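Beta-ketoacyl-[acyl-carrier-protein] synthase FabY (Pseudomonas aeruginosa, PDB 4CW4) condenses acetyl-CoA with malonyl-ACP to form acetoacetyl-ACP, the primer that initiates bacterial fatty acid synthesis, and works as a homodimer. Local coordinates at residues M194-A198 with E595-N599; A223-I229 with V308-E314; A287-Y291 with N544-V548; D375-L379 with L559-H563; S483-L487 with F534-K538. All blocks are in the same frame, centred on the assembly; numbering follows the deposited sequence. Where two conformers were deposited one is given.

Contact 1: M194-A198 with E595-N599; sequences MSVVA and EIIYN
Val196 holds CG1 trans to its backbone N (chi1 166°), and Ile596 does the same with CG2 while its other branch, CG1, stands beside the N (chi1 -59°). These two settings bring Val196 CG1 and Ile596 CG2 to 3.6 Å, the tightest approach between helix residues 194-198 and the loop 595-599. A second bend in Ile596, at chi2, carries CD1 to the neighbouring helix residue, 3.9 Å from Val197 CG1. The isoleucine thus sends one branch to each of two consecutive valines, crossing both at a slant. Val196 CG1 also rests 3.7 Å from the backbone oxygen Ile597 O, and it approaches the Tyr598 ring obliquely, 4.5 Å from CD1. That ring meets Tyr183, His188 and Tyr271 as well, so the valine methyl borders an aromatic cluster. The contact lays the loop after helix 565-590 against helix 190-204 of the ketosynthase region, away from the annotated active-site residues. No hydrogen bond joins the two segments. Farther along the same helix, however, Ile597 N bonds to Thr200 OG1 and Glu595 O to Arg204 NH2. The chemistry is therefore mixed: the apolar contacts contain no donor-acceptor pairing, and the bonds to Thr200 and Arg204 probably help set the position of the loop on the helix.

Contact 2: A223-I229 with V308-E314; sequences AVFSGSI and VIVGNSE
Ala223, Phe225 and Val308 lie on one face of the parallel pair, as the bridge register requires, and there Val308 CG1 meets the Phe225 ring obliquely, 3.8 Å from CD2, while Val308 CG2 lies 4.1 Å from Ala223 CB; Val224 and Ile309 occupy the other face. A regular ladder joins the strands: Ile309 N donates to Ala223 O, Phe225 N to Ile309 O, and Gly311 N to Phe225 O. Beyond it Gly227 O is gripped twice, by Ser313 N and, from the opposite face of its carbonyl plane, by Asn312 ND2 at 2.9 Å, whose N-H points almost straight at the oxygen (179°) from well above that plane. A water accepts from Asn312 ND2 and donates to Ser226 O, whereas Ser226 OG bonds to Tyr369 OH. Farthest out, Glu314 has CG anti to the backbone N (chi1 -161°) and bends at chi2 (97°), which brings OE1 to Ile229 N at 2.9 Å on its syn lone pair; OE1 also receives Ala480 N. This carboxylate ties down the backbone at Ile229, whose side chain lies about 4 Å from that of Cys286, the inferred active-site cysteine, where core parallel strands lead into the catalytic site of a thiolase-type fold.

Contact 3: A287-Y291 with N544-V548; sequences ATFLY and NASGV
The Tyr291 ring approaches Ala545 obliquely: Tyr291 CE1 lies 4.0 Å from Ala545 CB. The same ring carbon, Tyr291 CE1, is 4.1 Å from the backbone oxygen Asn544 O. Its CG lies beside the backbone N (chi1 -73°), which swings the ring from the helix flank across to the strand, and its hydroxyl makes a weak hydrogen bond to Asn543 OD1. Ala545 CB is the meeting point of the contact. Leu290 adds two carbons there, CB and CD1, each 3.7 Å from that methyl, and Ala287 CB lies 4.1 Å away. Leu290 CD1 continues along the strand, 3.6 Å from Ala545 O and 3.9 Å from Gly547 N, where the glycine presents bare backbone. The contact is mainly apolar, between methyl and methylene carbons and an obliquely placed ring. Ala287 is the N-cap of helix 288-301 and directly follows Cys286, the inferred active-site cysteine. Strand 543-550 is bonded on one side to strand 532-539 and on the other to strand 387-394. Asn544 and Ser546 turn from the contact toward helix 409-425, while across helix 288-301 Phe289 packs on Val310 of strand 307-314; the helix is therefore layered between strands of both halves, as in thiolase-like enzymes.

Contact 4: D375-L379 with L559-H563; sequences DELAL and LRKRH
Asp375 OD2 is gripped by two donors from the other helix: His563 NE2 at 2.8 Å (N-H...O 155°) and Arg562 NH1 at 3.1 Å, the second forming a salt bridge. The histidine arrives on the anti side of the oxygen and the arginine on the syn side, and they come from opposite faces of the carboxylate plane. Both donor groups keep the oxygen close to their own planes, which are turned about halfway to perpendicular against the carboxylate. Asp375 CG sits between its backbone N and carbonyl carbon (chi1 60°), which directs the carboxylate across the gap; its other oxygen, OD1, accepts Leu9 N. With this many donors the aspartate is probably ionised. The His563 ring is sandwiched: Arg562 CG lies over the centre of one face, and Leu379 CD2 lies over the opposite face, offset toward the rim, in a CH-pi contact 3.9 Å from the ring centroid. The edge bond and the neighbours on both faces probably restrict its rotation. Next to the carboxylate, Leu559 CD1 packs 3.8 Å from Asp375 CB, and Leu559 CD2 stands 4.3 Å from Leu379 CD1. Arg562 is shared more widely, since NE forms a salt bridge with Asp636 of the second subunit and NH2 bonds to Ser7 O. The short helix segments cross nearly at right angles (94°), their axes 11.4 Å apart, so the long side chains do the bridging. Helix 375-381 follows strand 366-374, and helix 565-590 covers Leu379 and Leu559 through Ala567, Tyr571 and Phe568.

Contact 5: S483-L487 with F534-K538; sequences SADQL and FINSK
Gln486 and Ile535 lie alongside each other, pointing opposite ways, with Ile535 CG2 3.7 Å from both Gln486 CB and Gln486 OE1. Beyond that methyl Gln486 NE2 donates to the strand backbone at Asn536 O, 2.9 Å away (164°). The carbonyl oxygen lies in the amide plane, while the donor is tilted somewhat from the carbonyl plane. CG beside the backbone N (chi1 -64°) and an extended chain beyond it carry the amide past Ile535 CG2 to the strand. Ile535 CD1 takes the next place along the helix, 3.9 Å from Leu487 CA, and at the other end Ser483 CB packs 4.0 Å from Ser537 CB. In the deposited conformer described, a water links Gln486 OE1, to which it donates at 2.9 Å, with Ser537 OG. Ser537 has an alternative conformer, so this bridge is provisional. Outward, the strand is positioned by backbone bonds of Ile535 to Gly547 and of Asn536 to His437, and by Asn536 OD1, which bonds to Ser546 OG. On the helix side Phe289 packs against Ser483 and Leu487. The segments run nearly antiparallel (167°) with axes 8.6 Å apart, the layering of a helix on a sheet in the C-terminal half of a thiolase-like fold. Here it borders the active site: the Ser537 side chain comes within about 4 Å of that of His439, a predicted catalytic residue.

Contacts 2, 3 and 5 cluster round the probable active site, Cys286, His439 and His477, with centres 6 to 14 Å apart. Contacts 3 and 5 share the neighbouring strands 532-539 and 543-550, and contact 5 is nested inside the chain loop closed by contact 3. Contacts 2 and 3 alternate along the chain; helix 288-301 leads into strand 307-314, and Asn312 OD1 touches Phe289 CA at 3.1 Å. Contact 1 closes the longest loop, enclosing all the others, and lays the loop after helix 565-590 on helix 190-204, which touches contact 2. Contact 4, at least 26 Å from every other centre, joins helices 375-381 and 552-563 at the periphery, near the second subunit.

Contact 1: M194-A198 with E595-N599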
# COMPACT_ATOMS: atom_id res chain seq x y z
N MET A 194 17.70 1.64 -0.85
CA MET A 194 17.83 0.32 -0.25
C MET A 194 17.17 -0.73 -1.12
O MET A 194 17.70 -1.83 -1.25
CB MET A 194 17.25 0.31 1.17
CG MET A 194 18.15 1.05 2.15
SD MET A 194 17.52 1.21 3.83
CE MET A 194 17.23 -0.50 4.28
N SER A 195 16.06 -0.39 -1.75
CA SER A 195 15.37 -1.34 -2.61
C SER A 195 16.22 -1.68 -3.83
O SER A 195 16.35 -2.84 -4.20
CB SER A 195 14.00 -0.81 -3.07
OG SER A 195 13.30 -1.81 -3.80
N VAL A 196 16.78 -0.65 -4.46
CA VAL A 196 17.61 -0.86 -5.64
C VAL A 196 18.83 -1.73 -5.30
O VAL A 196 19.16 -2.68 -6.01
CB VAL A 196 18.04 0.51 -6.25
CG1 VAL A 196 19.17 0.38 -7.27
CG2 VAL A 196 16.82 1.22 -6.85
N VAL A 197 19.49 -1.41 -4.20
CA VAL A 197 20.70 -2.15 -3.81
C VAL A 197 20.39 -3.58 -3.36
O VAL A 197 21.11 -4.53 -3.73
CB VAL A 197 21.48 -1.35 -2.74
CG1 VAL A 197 22.62 -2.13 -2.20
CG2 VAL A 197 21.96 -0.03 -3.35
N ALA A 198 19.31 -3.76 -2.62
CA ALA A 198 18.87 -5.09 -2.21
C ALA A 198 18.43 -5.94 -3.39
O ALA A 198 18.68 -7.14 -3.43
CB ALA A 198 17.75 -4.99 -1.19
N GLU A 595 28.28 -3.97 -8.12
CA GLU A 595 27.74 -3.61 -9.44
C GLU A 595 26.21 -3.47 -9.45
O GLU A 595 25.47 -4.24 -10.06
CB GLU A 595 28.23 -4.58 -10.52
CG GLU A 595 28.08 -4.04 -11.96
CD GLU A 595 29.01 -2.87 -12.29
OE1 GLU A 595 29.95 -2.59 -11.52
OE2 GLU A 595 28.77 -2.22 -13.34
N ILE A 596 25.76 -2.44 -8.76
CA ILE A 596 24.34 -2.20 -8.62
C ILE A 596 23.73 -1.88 -9.98
O ILE A 596 24.26 -1.06 -10.74
CB ILE A 596 24.09 -1.05 -7.60
CG1 ILE A 596 24.69 -1.40 -6.24
CG2 ILE A 596 22.60 -0.75 -7.50
CD1 ILE A 596 24.27 -2.72 -5.67
N ILE A 597 22.60 -2.51 -10.25
CA ILE A 597 21.88 -2.29 -11.50
C ILE A 597 20.95 -1.10 -11.35
O ILE A 597 20.06 -1.11 -10.50
CB ILE A 597 21.04 -3.53 -11.88
CG1 ILE A 597 21.94 -4.78 -11.94
CG2 ILE A 597 20.31 -3.28 -13.20
CD1 ILE A 597 21.19 -6.11 -11.87
N TYR A 598 21.14 -0.08 -12.17
CA TYR A 598 20.27 1.09 -12.19
C TYR A 598 20.26 1.62 -13.61
O TYR A 598 21.11 2.43 -14.01
CB TYR A 598 20.71 2.18 -11.21
CG TYR A 598 19.75 3.36 -11.17
CD1 TYR A 598 18.49 3.23 -10.63
CD2 TYR A 598 20.12 4.60 -11.68
CE1 TYR A 598 17.60 4.28 -10.61
CE2 TYR A 598 19.24 5.67 -11.66
CZ TYR A 598 17.98 5.50 -11.13
OH TYR A 598 17.09 6.54 -11.10
N ASN A 599 19.30 1.15 -14.39
CA ASN A 599 19.30 1.32 -15.84
C ASN A 599 18.41 2.46 -16.34
O ASN A 599 17.80 2.35 -17.42
CB ASN A 599 18.88 -0.00 -16.49
CG ASN A 599 19.39 -0.16 -17.89
OD1 ASN A 599 20.53 0.19 -18.19
ND2 ASN A 599 18.55 -0.68 -18.78

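Contact 2: A223-I229 with V308-E314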
# COMPACT_ATOMS: atom_id res chain seq x y z
N ALA A 223 6.93 -11.22 -12.32
CA ALA A 223 6.14 -10.43 -11.38
C ALA A 223 7.04 -9.88 -10.30
O ALA A 223 7.99 -10.52 -9.91
CB ALA A 223 5.11 -11.30 -10.74
N VAL A 224 6.70 -8.69 -9.81
CA VAL A 224 7.40 -8.05 -8.71
C VAL A 224 6.38 -7.52 -7.72
O VAL A 224 5.47 -6.79 -8.10
CB VAL A 224 8.29 -6.88 -9.19
CG1 VAL A 224 9.00 -6.23 -8.01
CG2 VAL A 224 9.30 -7.36 -10.23
N PHE A 225 6.56 -7.89 -6.45
CA PHE A 225 5.74 -7.40 -5.34
C PHE A 225 6.62 -6.89 -4.21
O PHE A 225 7.39 -7.66 -3.65
CB PHE A 225 4.81 -8.49 -4.85
CG PHE A 225 3.98 -9.09 -5.94
CD1 PHE A 225 3.02 -8.34 -6.61
CD2 PHE A 225 4.18 -10.40 -6.34
CE1 PHE A 225 2.27 -8.91 -7.63
CE2 PHE A 225 3.44 -10.96 -7.37
CZ PHE A 225 2.49 -10.22 -8.01
N SER A 226 6.49 -5.59 -3.89
CA SER A 226 7.30 -4.97 -2.84
C SER A 226 6.53 -3.81 -2.20
O SER A 226 5.31 -3.83 -2.23
CB SER A 226 8.66 -4.52 -3.38
OG SER A 226 9.48 -4.11 -2.31
N GLY A 227 7.24 -2.85 -1.61
CA GLY A 227 6.62 -1.66 -1.04
C GLY A 227 7.10 -1.36 0.36
O GLY A 227 8.04 -1.99 0.86
N SER A 228 6.48 -0.36 0.98
CA SER A 228 6.73 0.02 2.38
C SER A 228 5.37 0.24 3.03
O SER A 228 4.37 0.45 2.33
CB SER A 228 7.53 1.32 2.45
OG SER A 228 6.82 2.40 1.84
N ILE A 229 5.30 0.18 4.36
CA ILE A 229 4.05 0.56 5.02
C ILE A 229 3.95 2.04 5.37
O ILE A 229 2.84 2.55 5.48
CB ILE A 229 3.69 -0.26 6.29
CG1 ILE A 229 4.65 -0.02 7.46
CG2 ILE A 229 3.58 -1.74 5.93
CD1 ILE A 229 4.17 -0.74 8.75
N VAL A 308 9.12 -14.61 -9.83
CA VAL A 308 8.55 -13.60 -8.96
C VAL A 308 9.61 -13.06 -8.00
O VAL A 308 10.26 -13.82 -7.29
CB VAL A 308 7.37 -14.14 -8.11
CG1 VAL A 308 6.76 -13.00 -7.29
CG2 VAL A 308 6.32 -14.81 -8.97
N ILE A 309 9.76 -11.74 -7.99
CA ILE A 309 10.63 -11.08 -7.02
C ILE A 309 9.70 -10.55 -5.95
O ILE A 309 8.81 -9.75 -6.25
CB ILE A 309 11.45 -9.95 -7.65
CG1 ILE A 309 12.58 -10.51 -8.55
CG2 ILE A 309 12.11 -9.10 -6.55
CD1 ILE A 309 12.12 -11.27 -9.80
N VAL A 310 9.86 -11.03 -4.73
CA VAL A 310 9.00 -10.64 -3.61
C VAL A 310 9.85 -10.07 -2.49
O VAL A 310 10.84 -10.68 -2.09
CB VAL A 310 8.24 -11.84 -3.01
CG1 VAL A 310 7.22 -11.37 -1.99
CG2 VAL A 310 7.57 -12.70 -4.09
N GLY A 311 9.48 -8.91 -1.97
CA GLY A 311 10.24 -8.35 -0.88
C GLY A 311 9.63 -7.07 -0.37
O GLY A 311 8.44 -6.81 -0.59
N ASN A 312 10.44 -6.25 0.28
CA ASN A 312 9.99 -4.97 0.83
C ASN A 312 11.22 -4.11 1.12
O ASN A 312 12.35 -4.61 1.18
CB ASN A 312 9.20 -5.19 2.13
CG ASN A 312 7.76 -5.58 1.89
OD1 ASN A 312 7.35 -6.71 2.16
ND2 ASN A 312 6.97 -4.64 1.40
N SER A 313 10.98 -2.82 1.32
CA SER A 313 12.01 -1.90 1.71
C SER A 313 11.42 -0.86 2.63
O SER A 313 10.45 -0.19 2.26
CB SER A 313 12.60 -1.20 0.51
OG SER A 313 13.68 -0.40 0.96
N GLU A 314 11.97 -0.74 3.82
CA GLU A 314 11.51 0.23 4.80
C GLU A 314 12.72 0.90 5.45
O GLU A 314 13.64 0.23 5.93
CB GLU A 314 10.64 -0.43 5.88
CG GLU A 314 9.78 0.56 6.64
CD GLU A 314 8.37 0.67 6.11
OE1 GLU A 314 7.69 -0.37 5.94
OE2 GLU A 314 7.90 1.80 5.90
O HOH W 1 4.28 -3.78 0.39

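Contact 3: A287-Y291 with N544-V548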
# COMPACT_ATOMS: atom_id res chain seq x y z
N ALA A 287 2.91 -7.32 9.05
CA ALA A 287 2.89 -8.61 8.34
C ALA A 287 3.01 -8.47 6.83
O ALA A 287 2.86 -9.43 6.10
CB ALA A 287 1.65 -9.36 8.69
N THR A 288 3.32 -7.27 6.37
CA THR A 288 3.30 -6.94 4.95
C THR A 288 4.07 -7.90 4.04
O THR A 288 3.55 -8.29 2.98
CB THR A 288 3.77 -5.47 4.75
OG1 THR A 288 2.72 -4.58 5.13
CG2 THR A 288 4.19 -5.18 3.32
N PHE A 289 5.29 -8.30 4.39
CA PHE A 289 6.01 -9.14 3.45
C PHE A 289 5.27 -10.43 3.16
O PHE A 289 5.25 -10.88 2.02
CB PHE A 289 7.45 -9.42 3.90
CG PHE A 289 8.09 -10.53 3.13
CD1 PHE A 289 8.61 -10.32 1.87
CD2 PHE A 289 8.14 -11.81 3.66
CE1 PHE A 289 9.18 -11.33 1.17
CE2 PHE A 289 8.71 -12.84 2.95
CZ PHE A 289 9.23 -12.60 1.70
N LEU A 290 4.64 -11.02 4.17
CA LEU A 290 3.89 -12.24 3.96
C LEU A 290 2.67 -11.98 3.07
O LEU A 290 2.26 -12.87 2.33
CB LEU A 290 3.49 -12.89 5.29
CG LEU A 290 4.63 -13.51 6.11
CD1 LEU A 290 4.09 -14.17 7.38
CD2 LEU A 290 5.39 -14.52 5.28
N TYR A 291 2.08 -10.79 3.13
CA TYR A 291 1.00 -10.46 2.21
C TYR A 291 1.49 -10.42 0.75
O TYR A 291 0.84 -10.95 -0.16
CB TYR A 291 0.37 -9.12 2.59
CG TYR A 291 -0.52 -9.09 3.83
CD1 TYR A 291 -0.19 -9.76 4.98
CD2 TYR A 291 -1.68 -8.36 3.84
CE1 TYR A 291 -1.00 -9.72 6.11
CE2 TYR A 291 -2.50 -8.31 4.95
CZ TYR A 291 -2.15 -8.99 6.08
OH TYR A 291 -2.95 -8.96 7.21
N ASN A 544 -2.71 -10.26 10.42
CA ASN A 544 -1.99 -11.44 10.89
C ASN A 544 -1.65 -12.30 9.70
O ASN A 544 -2.46 -12.44 8.78
CB ASN A 544 -2.83 -12.28 11.85
CG ASN A 544 -3.41 -11.47 13.00
OD1 ASN A 544 -2.74 -11.25 14.02
ND2 ASN A 544 -4.64 -11.03 12.85
N ALA A 545 -0.48 -12.93 9.72
CA ALA A 545 -0.11 -13.86 8.66
C ALA A 545 0.85 -14.89 9.17
O ALA A 545 1.65 -14.61 10.05
CB ALA A 545 0.50 -13.12 7.46
N SER A 546 0.76 -16.09 8.59
CA SER A 546 1.73 -17.14 8.84
C SER A 546 2.10 -17.81 7.53
O SER A 546 1.23 -18.11 6.71
CB SER A 546 1.20 -18.18 9.82
OG SER A 546 0.76 -17.58 11.02
N GLY A 547 3.40 -18.01 7.32
CA GLY A 547 3.90 -18.65 6.11
C GLY A 547 4.57 -19.98 6.38
O GLY A 547 5.15 -20.19 7.45
N VAL A 548 4.54 -20.86 5.37
CA VAL A 548 5.16 -22.18 5.45
C VAL A 548 6.33 -22.24 4.47
O VAL A 548 6.16 -22.04 3.27
CB VAL A 548 4.14 -23.29 5.11
CG1 VAL A 548 4.78 -24.66 5.24
CG2 VAL A 548 2.93 -23.19 6.01

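Contact 4: D375-L379 with L559-H563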
# COMPACT_ATOMS: atom_id res chain seq x y z
N ASP A 375 8.72 -24.70 -10.19
CA ASP A 375 9.64 -25.83 -10.17
C ASP A 375 10.12 -26.27 -11.54
O ASP A 375 11.25 -26.70 -11.70
CB ASP A 375 9.02 -27.03 -9.43
CG ASP A 375 7.73 -27.53 -10.06
OD1 ASP A 375 6.75 -26.77 -10.11
OD2 ASP A 375 7.65 -28.72 -10.42
N GLU A 376 9.26 -26.18 -12.54
CA GLU A 376 9.63 -26.62 -13.87
C GLU A 376 10.69 -25.70 -14.48
O GLU A 376 11.67 -26.16 -15.06
CB GLU A 376 8.37 -26.68 -14.74
CG GLU A 376 8.58 -27.25 -16.12
CD GLU A 376 7.27 -27.44 -16.83
OE1 GLU A 376 6.70 -26.44 -17.33
OE2 GLU A 376 6.79 -28.59 -16.87
N LEU A 377 10.49 -24.39 -14.34
CA LEU A 377 11.46 -23.43 -14.84
C LEU A 377 12.79 -23.57 -14.08
O LEU A 377 13.87 -23.50 -14.67
CB LEU A 377 10.92 -22.00 -14.73
CG LEU A 377 11.85 -20.92 -15.26
CD1 LEU A 377 12.08 -21.06 -16.76
CD2 LEU A 377 11.35 -19.53 -14.89
N ALA A 378 12.72 -23.72 -12.76
CA ALA A 378 13.93 -23.90 -11.96
C ALA A 378 14.73 -25.11 -12.46
O ALA A 378 15.94 -25.05 -12.62
CB ALA A 378 13.59 -24.05 -10.49
N LEU A 379 14.01 -26.19 -12.72
CA LEU A 379 14.61 -27.43 -13.21
C LEU A 379 15.31 -27.18 -14.55
O LEU A 379 16.46 -27.57 -14.76
CB LEU A 379 13.51 -28.49 -13.39
CG LEU A 379 13.97 -29.94 -13.59
CD1 LEU A 379 14.32 -30.58 -12.23
CD2 LEU A 379 12.89 -30.75 -14.32
N LEU A 559 10.78 -32.32 -6.15
CA LEU A 559 11.10 -32.16 -7.58
C LEU A 559 11.53 -33.49 -8.20
O LEU A 559 11.17 -33.79 -9.36
CB LEU A 559 12.18 -31.09 -7.79
CG LEU A 559 11.63 -29.69 -8.12
CD1 LEU A 559 10.97 -29.07 -6.89
CD2 LEU A 559 12.72 -28.79 -8.68
N ARG A 560 12.29 -34.28 -7.45
CA ARG A 560 12.70 -35.60 -7.90
C ARG A 560 11.49 -36.49 -8.15
O ARG A 560 11.42 -37.20 -9.16
CB ARG A 560 13.64 -36.27 -6.88
CG ARG A 560 15.08 -35.76 -6.89
CD ARG A 560 15.89 -36.35 -5.73
NE ARG A 560 17.30 -35.96 -5.73
CZ ARG A 560 18.25 -36.53 -6.46
NH1 ARG A 560 17.95 -37.52 -7.30
NH2 ARG A 560 19.50 -36.10 -6.37
N LYS A 561 10.52 -36.45 -7.24
CA LYS A 561 9.33 -37.29 -7.37
C LYS A 561 8.51 -36.89 -8.58
O LYS A 561 8.06 -37.74 -9.34
CB LYS A 561 8.50 -37.21 -6.09
CG LYS A 561 7.20 -38.02 -6.11
CD LYS A 561 7.46 -39.50 -6.25
CE LYS A 561 6.19 -40.29 -5.95
NZ LYS A 561 6.27 -41.66 -6.50
N ARG A 562 8.30 -35.59 -8.77
CA ARG A 562 7.49 -35.11 -9.88
C ARG A 562 8.17 -35.31 -11.22
O ARG A 562 7.54 -35.77 -12.16
CB ARG A 562 7.12 -33.64 -9.70
CG ARG A 562 6.46 -33.02 -10.92
CD ARG A 562 6.00 -31.58 -10.64
NE ARG A 562 4.75 -31.56 -9.89
CZ ARG A 562 4.18 -30.46 -9.41
NH1 ARG A 562 4.77 -29.29 -9.56
NH2 ARG A 562 3.02 -30.55 -8.78
N HIS A 563 9.46 -34.98 -11.32
CA HIS A 563 10.11 -34.87 -12.62
C HIS A 563 10.93 -36.09 -13.03
O HIS A 563 11.23 -36.23 -14.21
CB HIS A 563 10.98 -33.60 -12.66
CG HIS A 563 10.18 -32.35 -12.50
ND1 HIS A 563 9.42 -31.82 -13.53
CD2 HIS A 563 10.03 -31.52 -11.45
CE1 HIS A 563 8.84 -30.72 -13.10
NE2 HIS A 563 9.19 -30.51 -11.85

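Contact 5: S483-L487 with F534-K538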
# COMPACT_ATOMS: atom_id res chain seq x y z
N SER A 483 8.85 -9.64 8.16
CA SER A 483 8.73 -11.06 7.91
C SER A 483 9.65 -11.55 6.80
O SER A 483 9.86 -12.74 6.69
CB SER A 483 7.27 -11.48 7.71
OG SER A 483 6.61 -10.71 6.72
N ALA A 484 10.23 -10.65 6.02
CA ALA A 484 11.31 -11.01 5.12
C ALA A 484 12.61 -11.25 5.91
O ALA A 484 13.34 -12.18 5.64
CB ALA A 484 11.53 -9.95 4.04
N ASP A 485 12.90 -10.41 6.90
CA ASP A 485 14.03 -10.68 7.80
C ASP A 485 13.89 -12.08 8.42
O ASP A 485 14.86 -12.82 8.56
CB ASP A 485 14.11 -9.65 8.94
CG ASP A 485 14.48 -8.25 8.48
OD1 ASP A 485 15.15 -8.09 7.43
OD2 ASP A 485 14.12 -7.30 9.22
N GLN A 486 12.66 -12.43 8.81
CA GLN A 486 12.39 -13.77 9.35
C GLN A 486 12.66 -14.87 8.33
O GLN A 486 13.37 -15.84 8.62
CB GLN A 486 10.94 -13.87 9.87
CG GLN A 486 10.60 -12.97 11.04
CD GLN A 486 9.10 -12.97 11.34
OE1 GLN A 486 8.30 -12.40 10.60
NE2 GLN A 486 8.72 -13.63 12.39
N LEU A 487 12.06 -14.75 7.15
CA LEU A 487 12.21 -15.77 6.11
C LEU A 487 13.68 -15.98 5.76
O LEU A 487 14.15 -17.10 5.69
CB LEU A 487 11.41 -15.38 4.85
CG LEU A 487 11.60 -16.34 3.66
CD1 LEU A 487 11.31 -17.76 4.06
CD2 LEU A 487 10.72 -15.96 2.45
N PHE A 534 7.73 -22.20 10.17
CA PHE A 534 6.54 -21.37 10.19
C PHE A 534 6.96 -19.95 10.53
O PHE A 534 7.47 -19.67 11.63
CB PHE A 534 5.57 -21.91 11.22
CG PHE A 534 5.16 -23.33 10.95
CD1 PHE A 534 4.27 -23.62 9.95
CD2 PHE A 534 5.70 -24.38 11.68
CE1 PHE A 534 3.90 -24.90 9.68
CE2 PHE A 534 5.33 -25.67 11.41
CZ PHE A 534 4.43 -25.94 10.40
N ILE A 535 6.75 -19.05 9.57
CA ILE A 535 7.03 -17.62 9.75
C ILE A 535 5.76 -16.96 10.28
O ILE A 535 4.72 -17.03 9.62
CB ILE A 535 7.41 -16.95 8.42
CG1 ILE A 535 8.53 -17.70 7.67
CG2 ILE A 535 7.80 -15.50 8.65
CD1 ILE A 535 9.81 -17.82 8.38
N ASN A 536 5.84 -16.34 11.46
CA ASN A 536 4.67 -15.73 12.06
C ASN A 536 4.78 -14.21 12.17
O ASN A 536 5.83 -13.68 12.55
CB ASN A 536 4.40 -16.32 13.44
CG ASN A 536 2.97 -16.07 13.89
OD1 ASN A 536 2.03 -16.17 13.08
ND2 ASN A 536 2.79 -15.67 15.14
N SER A 537 3.71 -13.52 11.82
CA SER A 537 3.75 -12.06 11.77
C SER A 537 2.39 -11.43 12.01
O SER A 537 1.32 -12.01 11.77
CB SER A 537 4.30 -11.59 10.42
OG SER A 537 4.63 -10.22 10.41
N LYS A 538 2.43 -10.18 12.47
CA LYS A 538 1.20 -9.49 12.77
C LYS A 538 1.53 -8.04 12.81
O LYS A 538 2.70 -7.62 12.83
CB LYS A 538 0.64 -9.88 14.14
CG LYS A 538 1.10 -11.23 14.67
CD LYS A 538 1.12 -11.27 16.16
CE LYS A 538 -0.24 -11.20 16.76
NZ LYS A 538 -0.38 -12.18 17.87
O HOH W 2 6.93 -10.22 11.87